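Local structure of phosphoglycerate dehydrogenase (Lactobacillus plantarum, 3EVT) at residues A[135-148]-A[185-199]. The protein probably catalyses the NAD-dependent oxidation of 3-phosphoglycerate to 3-phosphooxypyruvate, the first step of the phosphorylated route to serine. Sequence-based numbering, arbitrary orientation.
Sequences LTGQQLLIYGTGQI and TADALATANFIVNAL
L140 to Y143 pair in parallel register with F194 to N197, the short strand axes 4.8 Å apart at 18°, and backbone bonds alternate between the two strands, among them L141 N to F194 O (2.8 Å) and Y143 N to V196 O. Before the pairing starts, N193 turns its side chain toward 135-148: Q139 N meets a lone pair of N193 OD1 in the carbonyl plane at 2.9 Å, while Q139 O accepts from both N193 N and F194 N. In L141, a chi1 of 176°, with CG anti to the backbone N, carries CG out toward helix 186-191, where CD1 meets A188 CB (3.9 Å) and CD2 meets L189 CD2. Strands 139-143 and 194-197, first and fourth of this seven-stranded parallel sheet along the sequence, lie side by side in its 3-2-1-4-5-6-7 order, the adjacent pair at the middle of a Rossmann fold; G144 and G146 fit its GxGxxG turn, consistent with NAD binding. From that same helix-covered face Y143 reaches out until OH lies 3.6 Å from L189 CD2; water 2, in the ring plane, joins OH (2.7 Å) to T185 OG1, and F209 adds an edge-to-face ring contact. On the reverse face, L140 CD1 packs against V196 CG2 (3.6 Å), and both side chains touch L152 of helix 147-158; the F194 ring meets L135 CD2 through CZ at 3.9 Å, with M106 of helix 93-110 also touching F194.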
ATOM      1  N   LEU A 135       8.637  -2.131  -3.707  1.00 42.47           N
ATOM      2  CA  LEU A 135       7.737  -3.272  -3.845  1.00 43.66           C
ATOM      3  C   LEU A 135       7.212  -3.438  -5.283  1.00 44.29           C
ATOM      4  O   LEU A 135       7.080  -4.559  -5.799  1.00 43.51           O
ATOM      5  CB  LEU A 135       6.562  -3.167  -2.864  1.00 43.24           C
ATOM      6  CG  LEU A 135       6.977  -3.134  -1.370  1.00 41.03           C
ATOM      7  CD1 LEU A 135       5.772  -3.185  -0.488  1.00 42.29           C
ATOM      8  CD2 LEU A 135       7.881  -4.249  -1.056  1.00 37.33           C
ATOM      9  N   THR A 136       6.913  -2.316  -5.930  1.00 44.29           N
ATOM     10  CA  THR A 136       6.374  -2.392  -7.279  1.00 44.58           C
ATOM     11  C   THR A 136       7.334  -3.222  -8.138  1.00 45.07           C
ATOM     12  O   THR A 136       8.552  -3.043  -8.096  1.00 44.65           O
ATOM     13  CB  THR A 136       6.084  -1.027  -7.891  1.00 44.54           C
ATOM     14  OG1 THR A 136       5.399  -1.198  -9.149  1.00 44.28           O
ATOM     15  CG2 THR A 136       7.368  -0.217  -8.081  1.00 44.67           C
ATOM     16  N   GLY A 137       6.791  -4.206  -8.830  1.00 45.08           N
ATOM     17  CA  GLY A 137       7.644  -4.984  -9.708  1.00 46.52           C
ATOM     18  C   GLY A 137       8.239  -6.238  -9.080  1.00 46.78           C
ATOM     19  O   GLY A 137       8.830  -7.009  -9.795  1.00 48.04           O
ATOM     20  N   GLN A 138       8.101  -6.444  -7.762  1.00 46.62           N
ATOM     21  CA  GLN A 138       8.703  -7.620  -7.101  1.00 46.42           C
ATOM     22  C   GLN A 138       7.688  -8.763  -6.875  1.00 46.54           C
ATOM     23  O   GLN A 138       6.456  -8.585  -7.081  1.00 45.51           O
ATOM     24  CB  GLN A 138       9.473  -7.222  -5.813  1.00 46.29           C
ATOM     25  CG  GLN A 138      10.527  -6.114  -6.005  1.00 47.21           C
ATOM     26  CD  GLN A 138      11.662  -6.123  -4.924  1.00 52.63           C
ATOM     27  OE1 GLN A 138      12.263  -7.178  -4.665  1.00 53.71           O
ATOM     28  NE2 GLN A 138      11.956  -4.940  -4.298  1.00 50.15           N
ATOM     29  N   GLN A 139       8.210  -9.950  -6.541  1.00 46.18           N
ATOM     30  CA  GLN A 139       7.377 -11.137  -6.353  1.00 46.59           C
ATOM     31  C   GLN A 139       7.183 -11.430  -4.891  1.00 44.72           C
ATOM     32  O   GLN A 139       8.130 -11.541  -4.124  1.00 45.18           O
ATOM     33  CB  GLN A 139       7.990 -12.402  -6.946  1.00 47.56           C
ATOM     34  CG  GLN A 139       8.571 -12.248  -8.291  1.00 54.35           C
ATOM     35  CD  GLN A 139       7.551 -12.509  -9.351  1.00 60.43           C
ATOM     36  OE1 GLN A 139       7.659 -12.000 -10.482  1.00 62.51           O
ATOM     37  NE2 GLN A 139       6.529 -13.297  -8.996  1.00 62.97           N
ATOM     38  N   LEU A 140       5.930 -11.579  -4.525  1.00 44.84           N
ATOM     39  CA  LEU A 140       5.528 -11.973  -3.195  1.00 43.80           C
ATOM     40  C   LEU A 140       4.944 -13.405  -3.278  1.00 44.03           C
ATOM     41  O   LEU A 140       3.969 -13.648  -3.964  1.00 43.70           O
ATOM     42  CB  LEU A 140       4.466 -10.992  -2.708  1.00 42.71           C
ATOM     43  CG  LEU A 140       3.781 -11.297  -1.379  1.00 41.01           C
ATOM     44  CD1 LEU A 140       4.850 -11.399  -0.304  1.00 38.99           C
ATOM     45  CD2 LEU A 140       2.714 -10.248  -0.989  1.00 34.91           C
ATOM     46  N   LEU A 141       5.542 -14.322  -2.533  1.00 44.61           N
ATOM     47  CA  LEU A 141       5.013 -15.659  -2.355  1.00 43.70           C
ATOM     48  C   LEU A 141       4.352 -15.813  -0.966  1.00 43.62           C
ATOM     49  O   LEU A 141       5.012 -15.701   0.084  1.00 43.72           O
ATOM     50  CB  LEU A 141       6.174 -16.670  -2.544  1.00 43.35           C
ATOM     51  CG  LEU A 141       5.774 -18.152  -2.298  1.00 41.33           C
ATOM     52  CD1 LEU A 141       4.643 -18.622  -3.255  1.00 38.08           C
ATOM     53  CD2 LEU A 141       7.020 -19.020  -2.444  1.00 37.56           C
ATOM     54  N   ILE A 142       3.048 -16.071  -0.938  1.00 43.66           N
ATOM     55  CA  ILE A 142       2.324 -16.265   0.355  1.00 42.38           C
ATOM     56  C   ILE A 142       1.795 -17.704   0.499  1.00 43.36           C
ATOM     57  O   ILE A 142       1.103 -18.200  -0.369  1.00 42.69           O
ATOM     58  CB  ILE A 142       1.087 -15.310   0.490  1.00 41.59           C
ATOM     59  CG1 ILE A 142       1.444 -13.856   0.094  1.00 40.70           C
ATOM     60  CG2 ILE A 142       0.415 -15.408   1.915  1.00 38.22           C
ATOM     61  CD1 ILE A 142       0.158 -12.936  -0.161  1.00 36.88           C
ATOM     62  N   TYR A 143       2.146 -18.339   1.612  1.00 44.33           N
ATOM     63  CA  TYR A 143       1.638 -19.632   2.023  1.00 45.78           C
ATOM     64  C   TYR A 143       0.403 -19.425   2.876  1.00 46.27           C
ATOM     65  O   TYR A 143       0.487 -18.877   3.999  1.00 46.47           O
ATOM     66  CB  TYR A 143       2.710 -20.384   2.859  1.00 46.48           C
ATOM     67  CG  TYR A 143       3.893 -20.944   2.067  1.00 45.86           C
ATOM     68  CD1 TYR A 143       4.023 -22.332   1.860  1.00 44.64           C
ATOM     69  CD2 TYR A 143       4.897 -20.099   1.561  1.00 44.76           C
ATOM     70  CE1 TYR A 143       5.101 -22.855   1.173  1.00 39.53           C
ATOM     71  CE2 TYR A 143       5.978 -20.607   0.859  1.00 43.57           C
ATOM     72  CZ  TYR A 143       6.067 -22.006   0.669  1.00 45.41           C
ATOM     73  OH  TYR A 143       7.118 -22.551  -0.045  1.00 43.77           O
ATOM     74  N   GLY A 144      -0.742 -19.862   2.351  1.00 46.41           N
ATOM     75  CA  GLY A 144      -2.008 -19.595   3.005  1.00 47.19           C
ATOM     76  C   GLY A 144      -2.822 -18.643   2.164  1.00 48.00           C
ATOM     77  O   GLY A 144      -2.517 -17.433   2.101  1.00 49.40           O
ATOM     78  N   THR A 145      -3.860 -19.151   1.521  1.00 47.19           N
ATOM     79  CA  THR A 145      -4.686 -18.312   0.655  1.00 47.76           C
ATOM     80  C   THR A 145      -6.099 -18.129   1.269  1.00 47.41           C
ATOM     81  O   THR A 145      -7.086 -17.868   0.554  1.00 47.32           O
ATOM     82  CB  THR A 145      -4.724 -18.845  -0.813  1.00 48.95           C
ATOM     83  OG1 THR A 145      -5.346 -20.140  -0.853  1.00 50.29           O
ATOM     84  CG2 THR A 145      -3.310 -18.963  -1.389  1.00 46.75           C
ATOM     85  N   GLY A 146      -6.180 -18.260   2.594  1.00 46.51           N
ATOM     86  CA  GLY A 146      -7.406 -17.907   3.324  1.00 46.83           C
ATOM     87  C   GLY A 146      -7.647 -16.395   3.306  1.00 48.00           C
ATOM     88  O   GLY A 146      -7.033 -15.662   2.503  1.00 47.61           O
ATOM     89  N   GLN A 147      -8.527 -15.919   4.185  1.00 48.36           N
ATOM     90  CA  GLN A 147      -8.936 -14.517   4.178  1.00 49.58           C
ATOM     91  C   GLN A 147      -7.729 -13.584   4.328  1.00 48.23           C
ATOM     92  O   GLN A 147      -7.615 -12.582   3.619  1.00 48.56           O
ATOM     93  CB  GLN A 147      -9.889 -14.271   5.347  1.00 50.80           C
ATOM     94  CG  GLN A 147     -10.664 -12.945   5.315  1.00 56.96           C
ATOM     95  CD  GLN A 147     -11.019 -12.451   6.734  1.00 65.83           C
ATOM     96  OE1 GLN A 147     -10.955 -13.218   7.707  1.00 71.23           O
ATOM     97  NE2 GLN A 147     -11.355 -11.171   6.858  1.00 67.54           N
ATOM     98  N   ILE A 148      -6.841 -13.901   5.261  1.00 46.54           N
ATOM     99  CA  ILE A 148      -5.611 -13.108   5.460  1.00 46.62           C
ATOM    100  C   ILE A 148      -4.715 -13.052   4.210  1.00 45.54           C
ATOM    101  O   ILE A 148      -4.362 -11.958   3.742  1.00 45.43           O
ATOM    102  CB  ILE A 148      -4.817 -13.600   6.692  1.00 47.16           C
ATOM    103  CG1 ILE A 148      -5.552 -13.196   7.987  1.00 48.17           C
ATOM    104  CG2 ILE A 148      -3.379 -13.052   6.692  1.00 45.73           C
ATOM    105  CD1 ILE A 148      -5.157 -14.069   9.149  1.00 51.01           C
ATOM    106  N   THR A 185       6.031 -25.983  -5.392  1.00 56.81           N
ATOM    107  CA  THR A 185       6.534 -24.635  -5.009  1.00 56.94           C
ATOM    108  C   THR A 185       7.952 -24.266  -5.407  1.00 56.73           C
ATOM    109  O   THR A 185       8.380 -23.115  -5.187  1.00 56.30           O
ATOM    110  CB  THR A 185       6.484 -24.359  -3.452  1.00 57.27           C
ATOM    111  OG1 THR A 185       7.211 -25.369  -2.737  1.00 57.10           O
ATOM    112  CG2 THR A 185       5.059 -24.309  -2.939  1.00 56.89           C
ATOM    113  N   ALA A 186       8.698 -25.228  -5.956  1.00 55.99           N
ATOM    114  CA  ALA A 186      10.095 -24.997  -6.293  1.00 54.82           C
ATOM    115  C   ALA A 186      10.294 -23.774  -7.189  1.00 54.18           C
ATOM    116  O   ALA A 186      11.247 -23.039  -7.007  1.00 54.06           O
ATOM    117  CB  ALA A 186      10.722 -26.224  -6.922  1.00 55.16           C
ATOM    118  N   ASP A 187       9.437 -23.567  -8.182  1.00 53.35           N
ATOM    119  CA  ASP A 187       9.665 -22.458  -9.108  1.00 52.95           C
ATOM    120  C   ASP A 187       9.415 -21.085  -8.464  1.00 51.96           C
ATOM    121  O   ASP A 187      10.184 -20.140  -8.667  1.00 52.49           O
ATOM    122  CB  ASP A 187       8.814 -22.623 -10.340  1.00 53.32           C
ATOM    123  CG  ASP A 187       9.335 -23.727 -11.244  1.00 57.87           C
ATOM    124  OD1 ASP A 187      10.569 -23.776 -11.482  1.00 61.83           O
ATOM    125  OD2 ASP A 187       8.521 -24.520 -11.735  1.00 56.91           O
ATOM    126  N   ALA A 188       8.329 -21.002  -7.706  1.00 50.02           N
ATOM    127  CA  ALA A 188       7.927 -19.811  -6.989  1.00 49.30           C
ATOM    128  C   ALA A 188       8.969 -19.426  -5.971  1.00 48.97           C
ATOM    129  O   ALA A 188       9.323 -18.242  -5.852  1.00 49.61           O
ATOM    130  CB  ALA A 188       6.617 -20.045  -6.329  1.00 48.39           C
ATOM    131  N   LEU A 189       9.501 -20.425  -5.268  1.00 49.06           N
ATOM    132  CA  LEU A 189      10.646 -20.224  -4.359  1.00 48.96           C
ATOM    133  C   LEU A 189      11.913 -19.703  -5.015  1.00 48.71           C
ATOM    134  O   LEU A 189      12.691 -19.005  -4.355  1.00 48.88           O
ATOM    135  CB  LEU A 189      11.020 -21.527  -3.634  1.00 49.45           C
ATOM    136  CG  LEU A 189      10.009 -21.978  -2.611  1.00 50.37           C
ATOM    137  CD1 LEU A 189      10.151 -23.474  -2.373  1.00 50.44           C
ATOM    138  CD2 LEU A 189      10.137 -21.133  -1.316  1.00 50.84           C
ATOM    139  N   ALA A 190      12.171 -20.103  -6.267  1.00 48.12           N
ATOM    140  CA  ALA A 190      13.347 -19.597  -7.013  1.00 48.73           C
ATOM    141  C   ALA A 190      13.213 -18.119  -7.430  1.00 48.18           C
ATOM    142  O   ALA A 190      14.187 -17.366  -7.391  1.00 50.11           O
ATOM    143  CB  ALA A 190      13.682 -20.502  -8.242  1.00 46.30           C
ATOM    144  N   THR A 191      12.023 -17.693  -7.824  1.00 47.94           N
ATOM    145  CA  THR A 191      11.842 -16.279  -8.215  1.00 47.29           C
ATOM    146  C   THR A 191      11.310 -15.306  -7.114  1.00 47.03           C
ATOM    147  O   THR A 191      11.263 -14.091  -7.340  1.00 47.29           O
ATOM    148  CB  THR A 191      10.925 -16.198  -9.418  1.00 48.10           C
ATOM    149  OG1 THR A 191       9.675 -16.784  -9.058  1.00 49.21           O
ATOM    150  CG2 THR A 191      11.517 -17.017 -10.612  1.00 49.60           C
ATOM    151  N   ALA A 192      10.904 -15.813  -5.937  1.00 45.55           N
ATOM    152  CA  ALA A 192      10.420 -14.941  -4.828  1.00 44.12           C
ATOM    153  C   ALA A 192      11.364 -13.843  -4.331  1.00 43.32           C
ATOM    154  O   ALA A 192      12.506 -14.108  -3.964  1.00 44.15           O
ATOM    155  CB  ALA A 192       9.925 -15.779  -3.635  1.00 42.51           C
ATOM    156  N   ASN A 193      10.889 -12.600  -4.288  1.00 41.41           N
ATOM    157  CA  ASN A 193      11.620 -11.631  -3.504  1.00 41.91           C
ATOM    158  C   ASN A 193      11.199 -11.639  -2.000  1.00 41.87           C
ATOM    159  O   ASN A 193      12.023 -11.364  -1.118  1.00 41.57           O
ATOM    160  CB  ASN A 193      11.560 -10.239  -4.146  1.00 41.34           C
ATOM    161  CG  ASN A 193      11.934 -10.283  -5.625  1.00 40.68           C
ATOM    162  OD1 ASN A 193      11.073 -10.334  -6.523  1.00 44.87           O
ATOM    163  ND2 ASN A 193      13.216 -10.347  -5.878  1.00 42.56           N
ATOM    164  N   PHE A 194       9.951 -12.021  -1.712  1.00 41.70           N
ATOM    165  CA  PHE A 194       9.457 -12.052  -0.308  1.00 41.45           C
ATOM    166  C   PHE A 194       8.606 -13.300  -0.140  1.00 41.62           C
ATOM    167  O   PHE A 194       7.774 -13.655  -1.017  1.00 40.88           O
ATOM    168  CB  PHE A 194       8.572 -10.811   0.002  1.00 41.10           C
ATOM    169  CG  PHE A 194       9.250  -9.490  -0.287  1.00 41.82           C
ATOM    170  CD1 PHE A 194       9.908  -8.780   0.734  1.00 37.70           C
ATOM    171  CD2 PHE A 194       9.250  -8.972  -1.560  1.00 39.16           C
ATOM    172  CE1 PHE A 194      10.527  -7.605   0.481  1.00 38.36           C
ATOM    173  CE2 PHE A 194       9.879  -7.773  -1.821  1.00 39.79           C
ATOM    174  CZ  PHE A 194      10.536  -7.097  -0.810  1.00 38.19           C
ATOM    175  N   ILE A 195       8.848 -13.977   0.964  1.00 41.63           N
ATOM    176  CA  ILE A 195       8.089 -15.159   1.327  1.00 41.97           C
ATOM    177  C   ILE A 195       7.376 -14.907   2.654  1.00 41.69           C
ATOM    178  O   ILE A 195       7.987 -14.584   3.645  1.00 40.15           O
ATOM    179  CB  ILE A 195       8.994 -16.383   1.484  1.00 42.57           C
ATOM    180  CG1 ILE A 195       9.712 -16.679   0.144  1.00 44.71           C
ATOM    181  CG2 ILE A 195       8.184 -17.552   2.056  1.00 40.58           C
ATOM    182  CD1 ILE A 195      10.871 -17.711   0.207  1.00 46.18           C
ATOM    183  N   VAL A 196       6.065 -15.046   2.634  1.00 42.29           N
ATOM    184  CA  VAL A 196       5.260 -14.804   3.785  1.00 42.76           C
ATOM    185  C   VAL A 196       4.598 -16.108   4.229  1.00 44.04           C
ATOM    186  O   VAL A 196       3.904 -16.759   3.462  1.00 43.72           O
ATOM    187  CB  VAL A 196       4.217 -13.650   3.514  1.00 41.88           C
ATOM    188  CG1 VAL A 196       3.240 -13.475   4.719  1.00 39.91           C
ATOM    189  CG2 VAL A 196       5.006 -12.277   3.198  1.00 40.92           C
ATOM    190  N   ASN A 197       4.838 -16.490   5.479  1.00 45.37           N
ATOM    191  CA  ASN A 197       4.067 -17.569   6.067  1.00 45.78           C
ATOM    192  C   ASN A 197       2.838 -17.045   6.784  1.00 45.85           C
ATOM    193  O   ASN A 197       2.981 -16.309   7.719  1.00 45.67           O
ATOM    194  CB  ASN A 197       4.864 -18.362   7.093  1.00 45.55           C
ATOM    195  CG  ASN A 197       4.013 -19.469   7.693  1.00 47.50           C
ATOM    196  OD1 ASN A 197       3.314 -20.135   6.947  1.00 48.29           O
ATOM    197  ND2 ASN A 197       3.971 -19.592   9.018  1.00 46.37           N
ATOM    198  N   ALA A 198       1.644 -17.451   6.349  1.00 47.19           N
ATOM    199  CA  ALA A 198       0.420 -17.149   7.062  1.00 48.87           C
ATOM    200  C   ALA A 198      -0.374 -18.449   7.311  1.00 50.29           C
ATOM    201  O   ALA A 198      -1.594 -18.436   7.397  1.00 52.85           O
ATOM    202  CB  ALA A 198      -0.440 -16.136   6.235  1.00 48.52           C
ATOM    203  N   LEU A 199       0.291 -19.593   7.388  1.00 51.29           N
ATOM    204  CA  LEU A 199      -0.424 -20.869   7.588  1.00 50.75           C
ATOM    205  C   LEU A 199      -0.808 -21.149   9.033  1.00 51.59           C
ATOM    206  O   LEU A 199      -0.170 -20.638   9.984  1.00 51.22           O
ATOM    207  CB  LEU A 199       0.448 -22.024   7.151  1.00 48.92           C
ATOM    208  CG  LEU A 199       0.783 -22.056   5.687  1.00 49.99           C
ATOM    209  CD1 LEU A 199       2.014 -22.971   5.477  1.00 51.18           C
ATOM    210  CD2 LEU A 199      -0.409 -22.511   4.889  1.00 49.25           C
TER
HETATM  211  O   HOH W   1       7.878 -15.579  -7.083  1.00 59.02           O
HETATM  212  O   HOH W   2       7.356 -25.189  -0.214  1.00 60.32           O